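Local coordinates for type II restriction enzyme SfiI (PDB 2EZV), which cuts double-stranded DNA as a tetrameric Type IIF restriction endonuclease that recognises the interrupted sequence 5'-GGCCN(5)GGCC-3', at a contact of chain A with DNA and the interface of chains A and B. Residues are numbered along the deposited sequence; one frame, centred on the assembly and turned at random. Chains: chain A/B, Type II restriction enzyme SfiI.

Contact 1: a contact of chain A with DNA. Residues chain A 106, 109, 207-208, 220. With nucleotides of chain D; nucleotides of chain C.
A:Arg109 and A:Arg220 read two successive guanines of chain D from the major groove, each end-on with NH1 and NH2. A:Arg109 sends NH1 to N7 of DG5 of chain D (2.8 Å) and NH2 to O6 of the same base, both partners in the guanidinium plane. A:Arg220 does the same one step along, its NH2 reaching O6 of DG6 of chain D at 2.7 Å, tilted 25° from the plane. The two guanidiniums lie face to face, with A:Arg109 NH1 3.3 Å above the plane of A:Arg220. A:Glu106 probably offsets this concentration of charge: OE1 takes NE of A:Arg109 at 2.6 Å on its syn side, while OE2 accepts the amino N4 of DC16 of chain C (3.0 Å) from above the carboxylate plane. An alanine in place of A:Arg109 would probably leave N7 and O6 of DG5 of chain D without these donors and A:Glu106 without its charged mate, freer to turn. A:Lys208 bends at chi3 (-90°) and chi4, laying CG and CD along O6 of DG15 of chain C and bringing NZ to N7 at 2.7 Å; its carbonyl O accepts N4 of DC7 of chain D. Against this close network of hydrogen bonds along the base edges, A:Gly207 is looser, its carbonyl O facing C8 of DG6 of chain D, and A:Lys208 NZ bonds O6 of that base weakly. The site reads the GGC part of a GGCC half-site directly, from both strands.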
ATOM      1  N   GLU A 106      32.633 -12.279   5.530  1.00 27.75           N
ATOM      2  CA  GLU A 106      32.665 -13.406   6.464  1.00 28.33           C
ATOM      3  C   GLU A 106      31.332 -14.163   6.498  1.00 29.45           C
ATOM      4  O   GLU A 106      30.257 -13.574   6.388  1.00 27.77           O
ATOM      5  CB  GLU A 106      33.037 -12.917   7.861  1.00 28.11           C
ATOM      6  CG  GLU A 106      34.367 -12.178   7.910  1.00 28.06           C
ATOM      7  CD  GLU A 106      34.724 -11.729   9.311  1.00 29.08           C
ATOM      8  OE1 GLU A 106      34.704 -12.574  10.223  1.00 32.11           O
ATOM      9  OE2 GLU A 106      35.029 -10.538   9.507  1.00 28.56           O
ATOM     10  N   ARG A 109      29.720 -15.251  12.393  1.00 30.25           N
ATOM     11  CA  ARG A 109      29.457 -14.005  13.137  1.00 28.36           C
ATOM     12  C   ARG A 109      28.846 -12.739  12.498  1.00 27.36           C
ATOM     13  O   ARG A 109      28.827 -12.548  11.290  1.00 26.14           O
ATOM     14  CB  ARG A 109      30.748 -13.585  13.834  1.00 27.24           C
ATOM     15  CG  ARG A 109      31.876 -13.252  12.873  1.00 27.74           C
ATOM     16  CD  ARG A 109      33.162 -12.985  13.632  1.00 25.89           C
ATOM     17  NE  ARG A 109      34.179 -12.366  12.793  1.00 25.27           N
ATOM     18  CZ  ARG A 109      35.354 -11.931  13.240  1.00 24.51           C
ATOM     19  NH1 ARG A 109      35.659 -12.049  14.524  1.00 23.08           N
ATOM     20  NH2 ARG A 109      36.221 -11.376  12.404  1.00 22.95           N
ATOM     21  N   GLY A 207      33.475  -7.369  20.503  1.00 22.53           N
ATOM     22  CA  GLY A 207      33.117  -6.465  19.422  1.00 23.72           C
ATOM     23  C   GLY A 207      34.211  -6.241  18.390  1.00 25.06           C
ATOM     24  O   GLY A 207      35.329  -6.726  18.529  1.00 23.38           O
ATOM     25  N   LYS A 208      33.884  -5.492  17.346  1.00 27.39           N
ATOM     26  CA  LYS A 208      34.836  -5.219  16.273  1.00 30.67           C
ATOM     27  C   LYS A 208      35.496  -3.849  16.459  1.00 30.52           C
ATOM     28  O   LYS A 208      36.376  -3.459  15.693  1.00 30.60           O
ATOM     29  CB  LYS A 208      34.118  -5.300  14.915  1.00 31.71           C
ATOM     30  CG  LYS A 208      34.995  -5.029  13.701  1.00 32.89           C
ATOM     31  CD  LYS A 208      34.164  -4.960  12.426  1.00 32.58           C
ATOM     32  CE  LYS A 208      34.025  -6.310  11.750  1.00 33.02           C
ATOM     33  NZ  LYS A 208      35.199  -6.641  10.893  1.00 31.30           N
ATOM     34  N   ARG A 220      29.438  -8.746  19.220  1.00 17.46           N
ATOM     35  CA  ARG A 220      29.248  -9.715  18.148  1.00 18.68           C
ATOM     36  C   ARG A 220      28.331 -10.866  18.554  1.00 18.73           C
ATOM     37  O   ARG A 220      28.179 -11.178  19.738  1.00 17.01           O
ATOM     38  CB  ARG A 220      30.597 -10.317  17.716  1.00 19.82           C
ATOM     39  CG  ARG A 220      31.395  -9.534  16.679  1.00 19.84           C
ATOM     40  CD  ARG A 220      32.564 -10.390  16.171  1.00 21.14           C
ATOM     41  NE  ARG A 220      33.252  -9.806  15.019  1.00 21.39           N
ATOM     42  CZ  ARG A 220      34.324  -9.021  15.087  1.00 20.99           C
ATOM     43  NH1 ARG A 220      34.859  -8.710  16.257  1.00 18.80           N
ATOM     44  NH2 ARG A 220      34.862  -8.545  13.971  1.00 23.43           N
TER
ATOM     45  P    DG D   5      36.492 -13.744  21.432  1.00 36.69           P
ATOM     46  OP1  DG D   5      36.352 -14.309  22.796  1.00 36.55           O
ATOM     47  OP2  DG D   5      35.331 -13.054  20.811  1.00 37.06           O
ATOM     48  O5'  DG D   5      37.714 -12.723  21.489  1.00 36.30           O
ATOM     49  C5'  DG D   5      38.495 -12.529  20.325  1.00 35.30           C
ATOM     50  C4'  DG D   5      39.666 -11.609  20.563  1.00 32.83           C
ATOM     51  O4'  DG D   5      40.260 -11.448  19.263  1.00 31.04           O
ATOM     52  C3'  DG D   5      39.372 -10.190  21.045  1.00 31.69           C
ATOM     53  O3'  DG D   5      40.563  -9.683  21.685  1.00 32.69           O
ATOM     54  C2'  DG D   5      39.065  -9.467  19.744  1.00 29.95           C
ATOM     55  C1'  DG D   5      39.972 -10.162  18.739  1.00 30.89           C
ATOM     56  N9   DG D   5      39.403 -10.377  17.413  1.00 30.83           N
ATOM     57  C8   DG D   5      38.120 -10.765  17.097  1.00 29.73           C
ATOM     58  N7   DG D   5      37.943 -10.948  15.817  1.00 28.88           N
ATOM     59  C5   DG D   5      39.176 -10.643  15.252  1.00 30.13           C
ATOM     60  C6   DG D   5      39.604 -10.655  13.891  1.00 30.32           C
ATOM     61  O6   DG D   5      38.961 -10.955  12.878  1.00 29.99           O
ATOM     62  N1   DG D   5      40.937 -10.272  13.774  1.00 30.77           N
ATOM     63  C2   DG D   5      41.756  -9.926  14.824  1.00 31.03           C
ATOM     64  N2   DG D   5      43.017  -9.585  14.513  1.00 29.03           N
ATOM     65  N3   DG D   5      41.368  -9.914  16.088  1.00 30.41           N
ATOM     66  C4   DG D   5      40.081 -10.277  16.228  1.00 29.93           C
ATOM     67  P    DG D   6      40.552  -8.259  22.444  1.00 32.90           P
ATOM     68  OP1  DG D   6      41.452  -8.392  23.614  1.00 34.45           O
ATOM     69  OP2  DG D   6      39.154  -7.809  22.643  1.00 34.09           O
ATOM     70  O5'  DG D   6      41.274  -7.270  21.422  1.00 34.36           O
ATOM     71  C5'  DG D   6      41.536  -7.693  20.091  1.00 36.16           C
ATOM     72  C4'  DG D   6      41.943  -6.534  19.208  1.00 36.35           C
ATOM     73  O4'  DG D   6      41.417  -6.805  17.891  1.00 36.94           O
ATOM     74  C3'  DG D   6      41.332  -5.183  19.602  1.00 38.24           C
ATOM     75  O3'  DG D   6      42.066  -4.187  18.865  1.00 39.04           O
ATOM     76  C2'  DG D   6      39.978  -5.233  18.913  1.00 37.92           C
ATOM     77  C1'  DG D   6      40.390  -5.876  17.609  1.00 36.38           C
ATOM     78  N9   DG D   6      39.397  -6.501  16.748  1.00 37.25           N
ATOM     79  C8   DG D   6      38.113  -6.891  17.044  1.00 37.03           C
ATOM     80  N7   DG D   6      37.471  -7.356  16.003  1.00 36.29           N
ATOM     81  C5   DG D   6      38.396  -7.278  14.969  1.00 36.14           C
ATOM     82  C6   DG D   6      38.286  -7.629  13.594  1.00 36.14           C
ATOM     83  O6   DG D   6      37.311  -8.091  12.989  1.00 35.87           O
ATOM     84  N1   DG D   6      39.474  -7.388  12.911  1.00 35.75           N
ATOM     85  C2   DG D   6      40.619  -6.875  13.472  1.00 36.23           C
ATOM     86  N2   DG D   6      41.671  -6.717  12.660  1.00 36.16           N
ATOM     87  N3   DG D   6      40.730  -6.542  14.741  1.00 35.45           N
ATOM     88  C4   DG D   6      39.591  -6.769  15.423  1.00 36.57           C
ATOM     89  P    DC D   7      42.899  -3.032  19.611  1.00 38.09           P
ATOM     90  OP1  DC D   7      43.777  -3.679  20.618  1.00 40.68           O
ATOM     91  OP2  DC D   7      42.002  -1.924  20.031  1.00 40.45           O
ATOM     92  O5'  DC D   7      43.810  -2.506  18.410  1.00 38.07           O
ATOM     93  C5'  DC D   7      44.716  -3.403  17.771  1.00 36.60           C
ATOM     94  C4'  DC D   7      45.100  -2.930  16.385  1.00 37.29           C
ATOM     95  O4'  DC D   7      44.170  -3.431  15.385  1.00 36.00           O
ATOM     96  C3'  DC D   7      45.082  -1.410  16.219  1.00 38.27           C
ATOM     97  O3'  DC D   7      46.070  -1.026  15.246  1.00 40.68           O
ATOM     98  C2'  DC D   7      43.664  -1.149  15.734  1.00 37.10           C
ATOM     99  C1'  DC D   7      43.427  -2.355  14.828  1.00 34.72           C
ATOM    100  N1   DC D   7      42.026  -2.788  14.621  1.00 34.28           N
ATOM    101  C2   DC D   7      41.611  -3.205  13.329  1.00 30.92           C
ATOM    102  O2   DC D   7      42.430  -3.237  12.402  1.00 29.42           O
ATOM    103  N3   DC D   7      40.324  -3.560  13.133  1.00 32.41           N
ATOM    104  C4   DC D   7      39.456  -3.518  14.150  1.00 33.30           C
ATOM    105  N4   DC D   7      38.191  -3.865  13.906  1.00 32.94           N
ATOM    106  C5   DC D   7      39.848  -3.117  15.464  1.00 33.63           C
ATOM    107  C6   DC D   7      41.130  -2.767  15.653  1.00 33.94           C
TER
ATOM    108  P    DG C  15      33.682  -6.699   4.509  1.00 27.18           P
ATOM    109  OP1  DG C  15      32.692  -6.543   3.410  1.00 27.85           O
ATOM    110  OP2  DG C  15      33.719  -7.963   5.281  1.00 27.08           O
ATOM    111  O5'  DG C  15      35.118  -6.364   3.912  1.00 30.75           O
ATOM    112  C5'  DG C  15      35.378  -5.044   3.414  1.00 30.46           C
ATOM    113  C4'  DG C  15      36.849  -4.708   3.485  1.00 30.12           C
ATOM    114  O4'  DG C  15      37.221  -4.240   4.808  1.00 29.63           O
ATOM    115  C3'  DG C  15      37.721  -5.928   3.235  1.00 29.99           C
ATOM    116  O3'  DG C  15      38.943  -5.494   2.628  1.00 32.68           O
ATOM    117  C2'  DG C  15      37.915  -6.484   4.637  1.00 29.46           C
ATOM    118  C1'  DG C  15      38.038  -5.208   5.462  1.00 29.81           C
ATOM    119  N9   DG C  15      37.623  -5.298   6.863  1.00 31.40           N
ATOM    120  C8   DG C  15      36.431  -5.797   7.329  1.00 31.69           C
ATOM    121  N7   DG C  15      36.319  -5.736   8.627  1.00 32.10           N
ATOM    122  C5   DG C  15      37.511  -5.169   9.055  1.00 31.16           C
ATOM    123  C6   DG C  15      37.957  -4.855  10.372  1.00 31.98           C
ATOM    124  O6   DG C  15      37.367  -5.022  11.446  1.00 32.81           O
ATOM    125  N1   DG C  15      39.227  -4.288  10.366  1.00 32.13           N
ATOM    126  C2   DG C  15      39.978  -4.049   9.241  1.00 33.21           C
ATOM    127  N2   DG C  15      41.182  -3.496   9.468  1.00 32.69           N
ATOM    128  N3   DG C  15      39.575  -4.335   7.998  1.00 32.43           N
ATOM    129  C4   DG C  15      38.337  -4.891   7.983  1.00 31.19           C
ATOM    130  P    DC C  16      39.880  -6.549   1.865  1.00 34.64           P
ATOM    131  OP1  DC C  16      40.513  -5.819   0.734  1.00 36.71           O
ATOM    132  OP2  DC C  16      39.134  -7.812   1.608  1.00 33.51           O
ATOM    133  O5'  DC C  16      41.011  -6.850   2.937  1.00 35.15           O
ATOM    134  C5'  DC C  16      40.706  -6.763   4.308  1.00 36.12           C
ATOM    135  C4'  DC C  16      41.948  -6.493   5.110  1.00 37.44           C
ATOM    136  O4'  DC C  16      41.512  -6.267   6.468  1.00 37.09           O
ATOM    137  C3'  DC C  16      42.872  -7.703   5.166  1.00 37.51           C
ATOM    138  O3'  DC C  16      44.234  -7.301   5.319  1.00 39.13           O
ATOM    139  C2'  DC C  16      42.343  -8.475   6.356  1.00 36.68           C
ATOM    140  C1'  DC C  16      41.843  -7.375   7.284  1.00 36.46           C
ATOM    141  N1   DC C  16      40.633  -7.752   8.028  1.00 35.02           N
ATOM    142  C2   DC C  16      40.558  -7.441   9.385  1.00 35.19           C
ATOM    143  O2   DC C  16      41.494  -6.816   9.905  1.00 33.55           O
ATOM    144  N3   DC C  16      39.471  -7.830  10.096  1.00 35.21           N
ATOM    145  C4   DC C  16      38.483  -8.493   9.493  1.00 34.47           C
ATOM    146  N4   DC C  16      37.434  -8.864  10.238  1.00 34.48           N
ATOM    147  C5   DC C  16      38.524  -8.804   8.103  1.00 33.91           C
ATOM    148  C6   DC C  16      39.607  -8.413   7.413  1.00 34.25           C
TER

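Contact 2: the interface of chains A and B. Residues chain A 23, 26-27, 30, 64-66; chain B 68-69.
The loop carrying B:Tyr68 and B:Pro69 plugs into chain A between helix 10-41 and the loop of A:Val64, A:Ala65 and A:Glu66 that follows helix 49-62. B:Tyr68 is the plug, with 115 Å² of its surface hidden. Its CG stands anti to the backbone N (chi1 -168°), which turns the ring away from its own backbone N and under the methyl of A:Ala65. The methyl CB of A:Ala65 sits over the centre of one ring face, a CH-pi contact that caps this face; CB is 3.3 Å from CD2 of B:Tyr68. At the ring's CD1 side, the methyl CG2 of A:Thr23 packs at 3.7 Å, the two side chains running antiparallel alongside one another. The phenol tip runs on to the helix, where OH comes up against CA of A:Ala27 and close to the amide of A:Gln30, whose extended chain crosses the tyrosine with amide and ring planes 56° apart. NE2 of A:Gln30 lies 3.2 Å from OH of B:Tyr68, near enough for a long hydrogen bond, and water 1 joins the same two groups. At the other end of the residue, the backbone N of B:Tyr68 donates to O of A:Glu66 at 2.9 Å, so the tyrosine is held at its root as well as its tip. The two-fold repeats the whole plug with the chains exchanged, helping to pair subunits within the tetramer. Beside the ring edge, water 2 sits 2.8 Å from both O of A:Val64 and O of B:Pro69, bridging the two carbonyls.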
ATOM      1  N   THR A  23       8.370 -15.635   7.818  1.00 13.60           N
ATOM      2  CA  THR A  23       7.782 -14.742   6.821  1.00 13.77           C
ATOM      3  C   THR A  23       8.882 -14.017   6.060  1.00 14.98           C
ATOM      4  O   THR A  23       8.829 -13.879   4.837  1.00 16.66           O
ATOM      5  CB  THR A  23       6.879 -13.673   7.483  1.00 13.46           C
ATOM      6  OG1 THR A  23       5.812 -14.318   8.187  1.00 13.36           O
ATOM      7  CG2 THR A  23       6.296 -12.735   6.432  1.00 14.36           C
ATOM      8  N   GLN A  26      10.828 -16.168   3.482  1.00 14.93           N
ATOM      9  CA  GLN A  26      10.118 -16.365   2.228  1.00 15.29           C
ATOM     10  C   GLN A  26      10.306 -15.140   1.352  1.00 15.24           C
ATOM     11  O   GLN A  26      10.484 -15.260   0.140  1.00 16.70           O
ATOM     12  CB  GLN A  26       8.619 -16.576   2.472  1.00 14.87           C
ATOM     13  CG  GLN A  26       8.219 -18.031   2.549  1.00 21.55           C
ATOM     14  CD  GLN A  26       7.900 -18.637   1.207  1.00 20.37           C
ATOM     15  OE1 GLN A  26       7.691 -19.833   1.101  1.00 26.71           O
ATOM     16  NE2 GLN A  26       7.841 -17.812   0.178  1.00 22.88           N
ATOM     17  N   ALA A  27      10.236 -13.964   1.978  1.00 14.53           N
ATOM     18  CA  ALA A  27      10.371 -12.697   1.273  1.00 14.24           C
ATOM     19  C   ALA A  27      11.713 -12.591   0.562  1.00 14.15           C
ATOM     20  O   ALA A  27      11.776 -12.243  -0.612  1.00 13.99           O
ATOM     21  CB  ALA A  27      10.196 -11.530   2.247  1.00  9.53           C
ATOM     22  N   GLN A  30      11.948 -15.252  -2.249  1.00 16.63           N
ATOM     23  CA  GLN A  30      11.238 -14.866  -3.456  1.00 16.63           C
ATOM     24  C   GLN A  30      11.863 -13.677  -4.166  1.00 15.98           C
ATOM     25  O   GLN A  30      11.648 -13.484  -5.360  1.00 16.82           O
ATOM     26  CB  GLN A  30       9.756 -14.626  -3.138  1.00 13.30           C
ATOM     27  CG  GLN A  30       9.056 -15.936  -2.760  1.00 14.02           C
ATOM     28  CD  GLN A  30       7.554 -15.807  -2.531  1.00 15.39           C
ATOM     29  OE1 GLN A  30       6.873 -16.807  -2.319  1.00 14.93           O
ATOM     30  NE2 GLN A  30       7.033 -14.581  -2.570  1.00 17.01           N
ATOM     31  N   VAL A  64       7.327  -5.681   0.923  1.00 14.36           N
ATOM     32  CA  VAL A  64       6.301  -6.343   0.143  1.00 14.33           C
ATOM     33  C   VAL A  64       5.589  -7.466   0.919  1.00 17.26           C
ATOM     34  O   VAL A  64       4.577  -8.003   0.477  1.00 17.10           O
ATOM     35  CB  VAL A  64       6.970  -6.884  -1.144  1.00 15.19           C
ATOM     36  CG1 VAL A  64       7.033  -8.398  -1.134  1.00 13.37           C
ATOM     37  CG2 VAL A  64       6.277  -6.326  -2.360  1.00 12.24           C
ATOM     38  N   ALA A  65       6.107  -7.802   2.094  1.00 16.62           N
ATOM     39  CA  ALA A  65       5.531  -8.880   2.887  1.00 14.94           C
ATOM     40  C   ALA A  65       5.115  -8.438   4.283  1.00 14.65           C
ATOM     41  O   ALA A  65       5.202  -9.216   5.227  1.00 12.45           O
ATOM     42  CB  ALA A  65       6.535 -10.030   2.989  1.00 15.59           C
ATOM     43  N   GLU A  66       4.663  -7.195   4.412  1.00 14.14           N
ATOM     44  CA  GLU A  66       4.236  -6.668   5.701  1.00 14.50           C
ATOM     45  C   GLU A  66       2.831  -7.108   6.102  1.00 15.34           C
ATOM     46  O   GLU A  66       2.135  -7.793   5.346  1.00 14.81           O
ATOM     47  CB  GLU A  66       4.310  -5.140   5.690  1.00 14.43           C
ATOM     48  CG  GLU A  66       5.721  -4.629   5.872  1.00 16.54           C
ATOM     49  CD  GLU A  66       6.279  -5.033   7.223  1.00 16.58           C
ATOM     50  OE1 GLU A  66       7.516  -5.096   7.377  1.00 16.58           O
ATOM     51  OE2 GLU A  66       5.467  -5.284   8.136  1.00 18.07           O
TER
ATOM     52  N   TYR B  68       0.984  -9.962   3.804  1.00 13.72           N
ATOM     53  CA  TYR B  68       1.869 -10.432   2.737  1.00 10.65           C
ATOM     54  C   TYR B  68       1.107 -10.932   1.507  1.00 10.95           C
ATOM     55  O   TYR B  68       0.823 -12.122   1.389  1.00 11.30           O
ATOM     56  CB  TYR B  68       2.723 -11.560   3.324  1.00 11.83           C
ATOM     57  CG  TYR B  68       3.902 -12.033   2.505  1.00 11.29           C
ATOM     58  CD1 TYR B  68       4.773 -12.994   3.024  1.00 14.54           C
ATOM     59  CD2 TYR B  68       4.164 -11.519   1.229  1.00 12.54           C
ATOM     60  CE1 TYR B  68       5.883 -13.434   2.298  1.00 15.11           C
ATOM     61  CE2 TYR B  68       5.273 -11.950   0.491  1.00 13.13           C
ATOM     62  CZ  TYR B  68       6.130 -12.908   1.034  1.00 15.63           C
ATOM     63  OH  TYR B  68       7.246 -13.323   0.334  1.00 18.26           O
ATOM     64  N   PRO B  69       0.785 -10.030   0.567  1.00 10.88           N
ATOM     65  CA  PRO B  69       0.048 -10.405  -0.645  1.00 12.96           C
ATOM     66  C   PRO B  69       0.712 -11.418  -1.584  1.00 15.24           C
ATOM     67  O   PRO B  69       1.939 -11.451  -1.747  1.00 16.14           O
ATOM     68  CB  PRO B  69      -0.181  -9.059  -1.355  1.00 10.56           C
ATOM     69  CG  PRO B  69      -0.138  -8.050  -0.241  1.00  9.15           C
ATOM     70  CD  PRO B  69       1.017  -8.573   0.599  1.00 12.57           C
TER
HETATM   71  O   HOH W   1       7.796 -12.037  -1.914  1.00 17.54           O
HETATM   72  O   HOH W   2       3.787  -9.385  -1.881  1.00 24.88           O

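Contact 1 and contact 2 have no residue in common, and the centres of their C-alpha atoms lie about 29 Å apart across chain A. Contact 1 draws on loop residues and strand 219-221; contact 2 uses helix 10-41 and the loop beyond helix 49-62, so DNA reading and subunit pairing occupy separate surfaces. Each subunit can therefore hold its DNA while its opposite side packs on a partner. Because contact 2 has a two-fold twin, the pairing is likely to help set how the DNA-reading surfaces of chains A and B are placed relative to each other in the tetramer.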